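Outer membrane porin F (Pseudomonas aeruginosa, PDB 4RLC) forms, with its N-terminal domain, an eight-stranded beta-barrel in the outer membrane and probably lets small solutes cross it. Local coordinates at residues L58-G63 with N82-D87; L107-I112 with Q124-N129; A144-D149 with A167-G172. All blocks are in the same frame, centred on the assembly; numbering follows the deposited sequence. Where two conformers were deposited one is given.

Interaction 1 of 3, residues L58-G63 with N82-D87. With C8E ((hydroxyethyloxy)tri(ethyloxy)octane), chain C; C8E ((hydroxyethyloxy)tri(ethyloxy)octane), chain D.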
loop_
_atom_site.group_PDB
_atom_site.type_symbol
_atom_site.label_atom_id
_atom_site.label_comp_id
_atom_site.label_asym_id
_atom_site.label_seq_id
_atom_site.Cartn_x
_atom_site.Cartn_y
_atom_site.Cartn_z
ATOM N N LEU A 58 9.812 4.265 -4.693
ATOM C CA LEU A 58 9.954 3.628 -3.409
ATOM C C LEU A 58 8.917 4.278 -2.482
ATOM O O LEU A 58 8.784 5.500 -2.477
ATOM C CB LEU A 58 11.361 3.878 -2.852
ATOM C CG LEU A 58 12.502 3.285 -3.650
ATOM C CD1 LEU A 58 13.785 3.370 -2.831
ATOM C CD2 LEU A 58 12.180 1.850 -4.033
ATOM N N ALA A 59 8.142 3.479 -1.745
ATOM C CA ALA A 59 7.090 4.056 -0.879
ATOM C C ALA A 59 7.120 3.384 0.464
ATOM O O ALA A 59 7.236 2.139 0.600
ATOM C CB ALA A 59 5.704 3.875 -1.536
ATOM N N LEU A 60 6.953 4.214 1.469
ATOM C CA LEU A 60 6.768 3.837 2.845
ATOM C C LEU A 60 5.295 4.115 3.209
ATOM O O LEU A 60 4.753 5.228 3.028
ATOM C CB LEU A 60 7.724 4.751 3.703
ATOM C CG LEU A 60 7.612 4.558 5.205
ATOM C CD1 LEU A 60 8.087 3.176 5.622
ATOM C CD2 LEU A 60 8.473 5.669 5.913
ATOM N N SER A 61 4.628 3.100 3.729
ATOM C CA SER A 61 3.212 3.156 4.056
ATOM C C SER A 61 2.971 2.789 5.479
ATOM O O SER A 61 3.687 1.952 6.082
ATOM C CB SER A 61 2.451 2.091 3.189
ATOM O OG SER A 61 2.593 2.432 1.879
ATOM N N TYR A 62 1.928 3.363 6.067
ATOM C CA TYR A 62 1.472 2.970 7.365
ATOM C C TYR A 62 -0.042 2.901 7.380
ATOM O O TYR A 62 -0.677 3.819 6.929
ATOM C CB TYR A 62 1.904 3.975 8.441
ATOM C CG TYR A 62 1.389 3.613 9.818
ATOM C CD1 TYR A 62 1.951 2.556 10.526
ATOM C CD2 TYR A 62 0.331 4.314 10.422
ATOM C CE1 TYR A 62 1.495 2.206 11.788
ATOM C CE2 TYR A 62 -0.155 3.931 11.650
ATOM C CZ TYR A 62 0.460 2.917 12.349
ATOM O OH TYR A 62 -0.013 2.543 13.574
ATOM N N GLY A 63 -0.593 1.881 8.001
ATOM C CA GLY A 63 -2.037 1.695 8.046
ATOM C C GLY A 63 -2.470 1.065 9.345
ATOM O O GLY A 63 -1.655 0.375 10.014
ATOM N N ASN A 82 -1.683 -2.668 13.253
ATOM C CA ASN A 82 -1.158 -1.785 12.219
ATOM C C ASN A 82 -0.197 -2.525 11.334
ATOM O O ASN A 82 0.194 -3.678 11.631
ATOM C CB ASN A 82 -0.528 -0.549 12.824
ATOM C CG ASN A 82 0.562 -0.892 13.810
ATOM O OD1 ASN A 82 1.564 -1.491 13.443
ATOM N ND2 ASN A 82 0.311 -0.644 15.090
ATOM N N LEU A 83 0.067 -1.903 10.210
ATOM C CA LEU A 83 0.934 -2.467 9.194
ATOM C C LEU A 83 1.842 -1.379 8.628
ATOM O O LEU A 83 1.325 -0.349 8.121
ATOM C CB LEU A 83 0.071 -3.085 8.096
ATOM C CG LEU A 83 0.764 -3.830 6.956
ATOM C CD1 LEU A 83 1.142 -5.176 7.495
ATOM C CD2 LEU A 83 -0.150 -4.051 5.761
ATOM N N THR A 84 3.155 -1.592 8.649
ATOM C CA THR A 84 4.102 -0.655 8.079
ATOM C C THR A 84 4.768 -1.327 6.917
ATOM O O THR A 84 5.236 -2.455 7.082
ATOM C CB THR A 84 5.127 -0.293 9.110
ATOM O OG1 THR A 84 4.456 0.104 10.327
ATOM C CG2 THR A 84 6.057 0.762 8.552
ATOM N N SER A 85 4.891 -0.664 5.773
ATOM C CA SER A 85 5.373 -1.368 4.609
ATOM C C SER A 85 6.336 -0.525 3.785
ATOM O O SER A 85 6.222 0.711 3.749
ATOM C CB SER A 85 4.147 -1.722 3.773
ATOM O OG SER A 85 4.484 -2.506 2.694
ATOM N N LEU A 86 7.322 -1.171 3.207
ATOM C CA LEU A 86 8.228 -0.536 2.265
ATOM C C LEU A 86 8.100 -1.327 0.996
ATOM O O LEU A 86 8.415 -2.562 0.951
ATOM C CB LEU A 86 9.707 -0.557 2.751
ATOM C CG LEU A 86 10.746 0.212 1.893
ATOM C CD1 LEU A 86 10.476 1.698 1.825
ATOM C CD2 LEU A 86 12.139 0.047 2.491
ATOM N N ASP A 87 7.750 -0.601 -0.072
ATOM C CA ASP A 87 7.465 -1.263 -1.363
ATOM C C ASP A 87 8.165 -0.536 -2.494
ATOM O O ASP A 87 8.335 0.666 -2.485
ATOM C CB ASP A 87 5.959 -1.313 -1.649
ATOM C CG ASP A 87 5.209 -2.135 -0.616
ATOM O OD1 ASP A 87 5.090 -3.377 -0.786
ATOM O OD2 ASP A 87 4.752 -1.518 0.415
HETATM C C1 C8E C . 4.989 4.178 11.328
HETATM C C2 C8E C . 5.841 4.637 10.169
HETATM C C3 C8E C . 5.245 5.814 9.387
HETATM C C4 C8E C . 5.458 5.557 7.904
HETATM C C5 C8E C . 5.014 6.673 6.968
HETATM C C6 C8E C . 3.628 7.228 7.185
HETATM C C7 C8E C . 3.222 8.017 5.947
HETATM C C8 C8E C . 1.894 8.756 6.070
HETATM O O9 C8E C . 1.934 9.893 5.181
HETATM C C10 C8E C . 0.740 10.259 4.467
HETATM C C11 C8E C . -0.155 11.219 5.255
HETATM O O12 C8E C . -1.202 11.803 4.441
HETATM C C13 C8E C . -2.366 10.993 4.251
HETATM C C14 C8E C . -3.253 10.985 5.493
HETATM O O15 C8E C . -3.704 9.653 5.757
HETATM C C16 C8E C . -4.787 9.548 6.676
HETATM C C17 C8E C . -5.677 8.439 6.178
HETATM O O18 C8E C . -6.317 7.793 7.260
HETATM C C1 C8E D . 12.931 5.813 6.169
HETATM C C2 C8E D . 12.827 4.361 6.601
HETATM C C3 C8E D . 12.645 4.230 8.112
HETATM C C4 C8E D . 11.175 4.100 8.511
HETATM C C5 C8E D . 10.846 2.715 9.077
HETATM C C6 C8E D . 10.789 1.637 7.985
HETATM C C7 C8E D . 10.727 0.222 8.561
HETATM C C8 C8E D . 9.435 -0.499 8.213
HETATM O O9 C8E D . 9.572 -1.235 7.002
HETATM C C10 C8E D . 8.779 -2.431 6.910
HETATM C C11 C8E D . 9.616 -3.698 6.754
HETATM O O12 C8E D . 9.866 -4.306 8.006
HETATM C C13 C8E D . 10.152 -5.702 7.968
HETATM C C14 C8E D . 10.569 -6.202 9.354
HETATM O O HOH W 1 4.512 0.967 0.990
#
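N82 lies against the phenol of Y62 where strands 56-66 and 80-91, third and fourth of the eight-stranded antiparallel barrel, run side by side. With chi1 at 57°, CG of N82 sits between the backbone N and the carbonyl carbon, 3.5 Å from Y62 OH; N82 CB is nearer that oxygen, at 3.2 Å, and the amide and ring planes are 37° apart. Y62 OH bonds E64, and N82 OD1 takes a bond from N111 ND2. L83 pairs with G63 through two backbone hydrogen bonds, its side chain turning into the barrel. T84 returns to the outer face, setting OG1 in the plane of the Y62 ring at its edge, 3.5 Å from CD1. There detergent takes over: C1 of C8E chain C reaches Y62 CD1, and C8 of C8E chain D lies 3.6 Å from T84 CG2. S85 doubly bonds the S61 backbone, and inside the barrel their CB atoms are 4.2 Å apart. L86, outside again, brings CD1 close to A59 O. D87 pairs with A59 through two further bonds; beside them a water bonds D87 OD2 at 2.6 Å, A59 O at 3.0 Å and S61 OG at 2.6 Å.

Interaction 2 of 3, residues L107-I112 with Q124-N129; sequences LAHQNI and QMTMAN. With C8E ((hydroxyethyloxy)tri(ethyloxy)octane), chain D.
L107-I112 and Q124-N129 run antiparallel at 150°, A108 with M127 and Q110 with M125 each exchanging two backbone hydrogen bonds in the hairpin of strands 98-115 and 120-137. On the outer face the H109 ring is bordered from two directions. T126 OG1 lies in the ring plane at the edge, 3.8 Å from ND1, and the Q124 amide reaches the edge near NE2 with its plane turned 71° from the imidazole; M125 N lies over one ring face. H109 NE2 makes a weak bond to N111 OD1 along its own strand, and that same oxygen presses 2.9 Å from Q124 CG; N111 and Q124 lie side by side, pointing the same way, with the amide NH2 of N111 engaged by N82. C14 of C8E chain D comes to 3.2 Å from T126 OG1. On the lumen face, chi3 of -42° bends M127 CE back to 4.4 Å from A108 CB and 4.2 Å from Q110 OE1. The N129 amide flanks A108 CB; its ND2, which also bonds D87 OD1, lies 3.7 Å from that methyl. Four backbone hydrogen bonds thus carry the polar joining of the two segments, while H109 ND1 and N129 OD1 are buried by the contact with no polar partner in the model.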
loop_
_atom_site.group_PDB
_atom_site.type_symbol
_atom_site.label_atom_id
_atom_site.label_comp_id
_atom_site.label_asym_id
_atom_site.label_seq_id
_atom_site.Cartn_x
_atom_site.Cartn_y
_atom_site.Cartn_z
ATOM N N LEU A 107 8.185 -5.481 1.579
ATOM C CA LEU A 107 8.159 -6.157 2.822
ATOM C C LEU A 107 7.336 -5.313 3.805
ATOM O O LEU A 107 7.350 -4.071 3.750
ATOM C CB LEU A 107 9.576 -6.218 3.358
ATOM C CG LEU A 107 10.533 -7.182 2.640
ATOM C CD1 LEU A 107 11.919 -7.003 3.272
ATOM C CD2 LEU A 107 10.047 -8.606 2.747
ATOM N N ALA A 108 6.645 -6.005 4.708
ATOM C CA ALA A 108 5.791 -5.383 5.665
ATOM C C ALA A 108 5.995 -5.949 7.042
ATOM O O ALA A 108 6.419 -7.090 7.228
ATOM C CB ALA A 108 4.284 -5.511 5.277
ATOM N N HIS A 109 5.694 -5.134 8.038
ATOM C CA HIS A 109 5.701 -5.565 9.392
ATOM C C HIS A 109 4.335 -5.278 9.995
ATOM O O HIS A 109 3.819 -4.117 9.916
ATOM C CB HIS A 109 6.828 -4.815 10.166
ATOM C CG HIS A 109 6.967 -5.219 11.585
ATOM N ND1 HIS A 109 7.720 -6.301 11.995
ATOM C CD2 HIS A 109 6.413 -4.701 12.710
ATOM C CE1 HIS A 109 7.634 -6.426 13.313
ATOM N NE2 HIS A 109 6.853 -5.460 13.768
ATOM N N GLN A 110 3.715 -6.311 10.570
ATOM C CA GLN A 110 2.379 -6.209 11.099
ATOM C C GLN A 110 2.446 -6.341 12.614
ATOM O O GLN A 110 3.218 -7.178 13.154
ATOM C CB GLN A 110 1.549 -7.359 10.448
ATOM C CG GLN A 110 0.091 -7.421 10.810
ATOM C CD GLN A 110 -0.596 -8.647 10.220
ATOM O OE1 GLN A 110 -1.375 -8.553 9.275
ATOM N NE2 GLN A 110 -0.302 -9.763 10.750
ATOM N N ASN A 111 1.706 -5.503 13.327
ATOM C CA ASN A 111 1.603 -5.605 14.781
ATOM C C ASN A 111 0.135 -5.718 15.084
ATOM O O ASN A 111 -0.640 -4.809 14.726
ATOM C CB ASN A 111 2.094 -4.360 15.515
ATOM C CG ASN A 111 3.534 -4.093 15.365
ATOM O OD1 ASN A 111 4.378 -4.818 15.883
ATOM N ND2 ASN A 111 3.851 -3.025 14.698
ATOM N N ILE A 112 -0.265 -6.810 15.711
ATOM C CA ILE A 112 -1.680 -7.070 15.975
ATOM C C ILE A 112 -1.865 -7.375 17.465
ATOM O O ILE A 112 -1.087 -8.115 18.057
ATOM C CB ILE A 112 -2.169 -8.261 15.119
ATOM C CG1 ILE A 112 -2.505 -7.769 13.709
ATOM C CG2 ILE A 112 -3.406 -8.889 15.721
ATOM C CD1 ILE A 112 -2.685 -8.897 12.720
ATOM N N GLN A 124 3.731 -9.824 16.389
ATOM C CA GLN A 124 4.417 -9.009 15.420
ATOM C C GLN A 124 4.880 -9.964 14.351
ATOM O O GLN A 124 5.449 -11.010 14.694
ATOM C CB GLN A 124 5.659 -8.446 16.034
ATOM C CG GLN A 124 5.433 -7.319 16.991
ATOM C CD GLN A 124 6.723 -6.781 17.536
ATOM O OE1 GLN A 124 7.756 -6.798 16.859
ATOM N NE2 GLN A 124 6.680 -6.289 18.772
ATOM N N MET A 125 4.771 -9.590 13.081
ATOM C CA MET A 125 5.134 -10.527 12.029
ATOM C C MET A 125 5.692 -9.764 10.827
ATOM O O MET A 125 5.235 -8.657 10.554
ATOM C CB MET A 125 3.884 -11.255 11.680
ATOM C CG MET A 125 4.015 -12.273 10.625
ATOM S SD MET A 125 2.413 -13.025 10.221
ATOM C CE MET A 125 3.085 -14.511 9.496
ATOM N N THR A 126 6.667 -10.340 10.142
ATOM C CA THR A 126 7.174 -9.768 8.869
ATOM C C THR A 126 6.574 -10.544 7.716
ATOM O O THR A 126 6.521 -11.754 7.793
ATOM C CB THR A 126 8.715 -9.847 8.834
ATOM O OG1 THR A 126 9.225 -9.062 9.909
ATOM C CG2 THR A 126 9.273 -9.340 7.494
ATOM N N MET A 127 6.114 -9.877 6.642
ATOM C CA MET A 127 5.468 -10.584 5.522
ATOM C C MET A 127 6.001 -9.970 4.215
ATOM O O MET A 127 6.596 -8.899 4.212
ATOM C CB MET A 127 3.965 -10.401 5.628
ATOM C CG MET A 127 3.393 -10.964 6.911
ATOM S SD MET A 127 1.640 -10.562 6.977
ATOM C CE MET A 127 1.642 -8.881 6.398
ATOM N N ALA A 128 5.872 -10.720 3.133
ATOM C CA ALA A 128 6.241 -10.237 1.822
ATOM C C ALA A 128 4.991 -9.758 1.160
ATOM O O ALA A 128 3.916 -10.383 1.340
ATOM C CB ALA A 128 6.834 -11.360 0.995
ATOM N N ASN A 129 5.121 -8.739 0.324
ATOM C CA ASN A 129 3.978 -8.134 -0.371
ATOM C C ASN A 129 4.142 -8.243 -1.841
ATOM O O ASN A 129 5.213 -8.029 -2.315
ATOM C CB ASN A 129 3.891 -6.611 -0.144
ATOM C CG ASN A 129 3.756 -6.247 1.268
ATOM O OD1 ASN A 129 3.208 -7.020 2.065
ATOM N ND2 ASN A 129 4.264 -5.065 1.628
HETATM C C1 C8E D . 12.931 5.813 6.169
HETATM C C2 C8E D . 12.827 4.361 6.601
HETATM C C3 C8E D . 12.645 4.230 8.112
HETATM C C4 C8E D . 11.175 4.100 8.511
HETATM C C5 C8E D . 10.846 2.715 9.077
HETATM C C6 C8E D . 10.789 1.637 7.985
HETATM C C7 C8E D . 10.727 0.222 8.561
HETATM C C8 C8E D . 9.435 -0.499 8.213
HETATM O O9 C8E D . 9.572 -1.235 7.002
HETATM C C10 C8E D . 8.779 -2.431 6.910
HETATM C C11 C8E D . 9.616 -3.698 6.754
HETATM O O12 C8E D . 9.866 -4.306 8.006
HETATM C C13 C8E D . 10.152 -5.702 7.968
HETATM C C14 C8E D . 10.569 -6.202 9.354
#

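Interaction 3 of 3, residues A144-D149 with A167-G172; sequences AKASLD and AGLGVG. With C8E ((hydroxyethyloxy)tri(ethyloxy)octane), chain E; C8E ((hydroxyethyloxy)tri(ethyloxy)octane), chain F.
A144 meets V171 at the outer surface, where the two CA atoms stand 4.4 Å apart; the methyl of A144 also touches detergent, C20 of C8E chain F. K145 next faces the lumen and exchanges two backbone hydrogen bonds with G170. In the bond from K145 N the donor stands 35° above the plane of the G170 carbonyl. K145 CB lies 3.8 Å from G170 O; CG is anti to the backbone N (chi1 169°), and the chain, extended beyond it, runs into the interior, past Y102, to a salt bridge between NZ and E24. A146 turns outward again; its CB packs 4.2 Å from L169 CD2, a methyl that also rests 3.5 Å from K145 O. C14 of C8E chain E touches L169 CG. These are the last two strands of the antiparallel barrel, 142-153 and 164-174, and the second of them closes the cylinder by pairing with the first strand, A167 bonding R29 through the backbone. S147 returns to the inner face opposite G168, which has no side chain there: OG, turned between the backbone N and the carbonyl carbon (chi1 59°), comes to 3.5 Å from G168 C. A water 2.6 Å from S147 OG also gives a weak bond to L169 O. The backbones of S147 and G168 are doubly bonded. L148, outward, sets CD2 at 4.1 Å from A167 CB, with F31 against both residues, and D149 carries the ladder on by a backbone bond to M166.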
loop_
_atom_site.group_PDB
_atom_site.type_symbol
_atom_site.label_atom_id
_atom_site.label_comp_id
_atom_site.label_asym_id
_atom_site.label_seq_id
_atom_site.Cartn_x
_atom_site.Cartn_y
_atom_site.Cartn_z
ATOM N N ALA A 144 -6.120 9.080 -8.583
ATOM C CA ALA A 144 -6.884 8.126 -7.848
ATOM C C ALA A 144 -6.295 6.726 -8.232
ATOM O O ALA A 144 -5.765 6.562 -9.347
ATOM C CB ALA A 144 -8.341 8.228 -8.241
ATOM N N LYS A 145 -6.380 5.810 -7.319
ATOM C CA LYS A 145 -5.758 4.458 -7.494
ATOM C C LYS A 145 -6.728 3.365 -7.089
ATOM O O LYS A 145 -7.490 3.513 -6.133
ATOM C CB LYS A 145 -4.522 4.433 -6.561
ATOM C CG LYS A 145 -3.794 3.136 -6.304
ATOM C CD LYS A 145 -2.556 3.458 -5.470
ATOM C CE LYS A 145 -2.031 2.352 -4.573
ATOM N NZ LYS A 145 -0.714 2.817 -3.999
ATOM N N ALA A 146 -6.759 2.242 -7.853
ATOM C CA ALA A 146 -7.446 1.033 -7.431
ATOM C C ALA A 146 -6.410 -0.083 -7.385
ATOM O O ALA A 146 -5.591 -0.161 -8.310
ATOM C CB ALA A 146 -8.452 0.610 -8.524
ATOM N N SER A 147 -6.378 -0.869 -6.310
ATOM C CA SER A 147 -5.255 -1.777 -6.047
ATOM C C SER A 147 -5.719 -3.180 -5.647
ATOM O O SER A 147 -6.795 -3.338 -5.049
ATOM C CB SER A 147 -4.424 -1.164 -4.844
ATOM O OG SER A 147 -5.176 -1.000 -3.635
ATOM N N LEU A 148 -4.865 -4.169 -5.930
ATOM C CA LEU A 148 -4.931 -5.525 -5.386
ATOM C C LEU A 148 -3.607 -5.850 -4.756
ATOM O O LEU A 148 -2.574 -5.598 -5.387
ATOM C CB LEU A 148 -5.143 -6.520 -6.542
ATOM C CG LEU A 148 -6.445 -6.392 -7.275
ATOM C CD1 LEU A 148 -6.451 -7.365 -8.455
ATOM C CD2 LEU A 148 -7.639 -6.657 -6.341
ATOM N N ASP A 149 -3.585 -6.294 -3.502
ATOM C CA ASP A 149 -2.346 -6.577 -2.841
ATOM C C ASP A 149 -2.469 -7.942 -2.157
ATOM O O ASP A 149 -3.471 -8.183 -1.517
ATOM C CB ASP A 149 -2.030 -5.517 -1.759
ATOM C CG ASP A 149 -1.775 -4.114 -2.330
ATOM O OD1 ASP A 149 -0.676 -3.923 -2.892
ATOM O OD2 ASP A 149 -2.635 -3.165 -2.190
ATOM N N ALA A 167 -8.356 -5.707 -1.641
ATOM C CA ALA A 167 -8.635 -4.759 -2.692
ATOM C C ALA A 167 -8.780 -3.380 -2.075
ATOM O O ALA A 167 -9.308 -3.234 -1.003
ATOM C CB ALA A 167 -9.952 -5.063 -3.344
ATOM N N GLY A 168 -8.410 -2.377 -2.834
ATOM C CA GLY A 168 -8.374 -1.047 -2.212
ATOM C C GLY A 168 -8.469 0.076 -3.175
ATOM O O GLY A 168 -8.341 -0.090 -4.390
ATOM N N LEU A 169 -8.563 1.294 -2.597
ATOM C CA LEU A 169 -8.618 2.501 -3.351
ATOM C C LEU A 169 -7.663 3.487 -2.609
ATOM O O LEU A 169 -7.322 3.278 -1.459
ATOM C CB LEU A 169 -9.997 3.162 -3.330
ATOM C CG LEU A 169 -11.070 2.466 -4.158
ATOM C CD1 LEU A 169 -12.412 3.146 -3.922
ATOM C CD2 LEU A 169 -10.768 2.576 -5.595
ATOM N N GLY A 170 -7.125 4.399 -3.361
ATOM C CA GLY A 170 -6.331 5.469 -2.747
ATOM C C GLY A 170 -6.368 6.720 -3.603
ATOM O O GLY A 170 -6.839 6.749 -4.723
ATOM N N VAL A 171 -5.911 7.833 -2.988
ATOM C CA VAL A 171 -5.863 9.072 -3.708
ATOM C C VAL A 171 -4.556 9.748 -3.289
ATOM O O VAL A 171 -4.052 9.459 -2.201
ATOM C CB VAL A 171 -7.049 9.986 -3.362
ATOM C CG1 VAL A 171 -8.344 9.280 -3.587
ATOM C CG2 VAL A 171 -7.072 10.451 -1.950
ATOM N N GLY A 172 -4.016 10.522 -4.186
ATOM C CA GLY A 172 -2.747 11.204 -3.840
ATOM C C GLY A 172 -2.394 12.376 -4.659
ATOM O O GLY A 172 -3.102 12.749 -5.596
HETATM O O12 C8E E . -12.049 -1.354 -5.444
HETATM C C13 C8E E . -13.212 -1.610 -4.662
HETATM C C14 C8E E . -13.257 -0.785 -3.380
HETATM O O15 C8E E . -12.204 -1.162 -2.483
HETATM C C16 C8E E . -12.580 -1.231 -1.131
HETATM C C17 C8E E . -11.914 -0.140 -0.328
HETATM O O18 C8E E . -12.652 -0.037 0.873
HETATM C C19 C8E E . -11.909 0.109 2.046
HETATM C C20 C8E E . -12.825 0.271 3.215
HETATM O O21 C8E E . -14.032 -0.480 3.080
HETATM C C6 C8E F . -5.692 1.840 -24.052
HETATM C C7 C8E F . -7.132 2.036 -23.552
HETATM C C8 C8E F . -7.301 3.200 -22.568
HETATM O O9 C8E F . -8.279 2.874 -21.568
HETATM C C10 C8E F . -8.155 3.585 -20.324
HETATM C C11 C8E F . -9.512 4.208 -20.011
HETATM O O12 C8E F . -9.577 4.765 -18.699
HETATM C C13 C8E F . -9.470 3.809 -17.642
HETATM C C14 C8E F . -10.336 4.287 -16.488
HETATM O O15 C8E F . -10.096 3.453 -15.349
HETATM C C16 C8E F . -9.051 3.900 -14.475
HETATM C C17 C8E F . -9.446 3.670 -13.020
HETATM O O18 C8E F . -8.370 4.072 -12.167
HETATM C C19 C8E F . -8.608 3.860 -10.795
HETATM C C20 C8E F . -9.303 5.070 -10.271
HETATM O O21 C8E F . -10.414 4.705 -9.474
HETATM O O HOH W 2 -5.062 1.138 -2.194
#

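In the fold
Interactions 1 and 2 are adjoining parts of one wall: strands 80-91 and 98-115 are bonded to each other through N82 with N111 and T84 with H109, and detergent chain D spans both. Interaction 3, the last hairpin, touches neither; its centre lies about 20 Å from that of interaction 2, on the opposite side of the chain's centre. All three are partly buried, with residues facing the lumen on one side and the surface on the other. Their interiors differ: a water joins serine and aspartate in interaction 1, methionine and amides line interaction 2, and lysine and serine pair with glycines in interaction 3, which buries the least area.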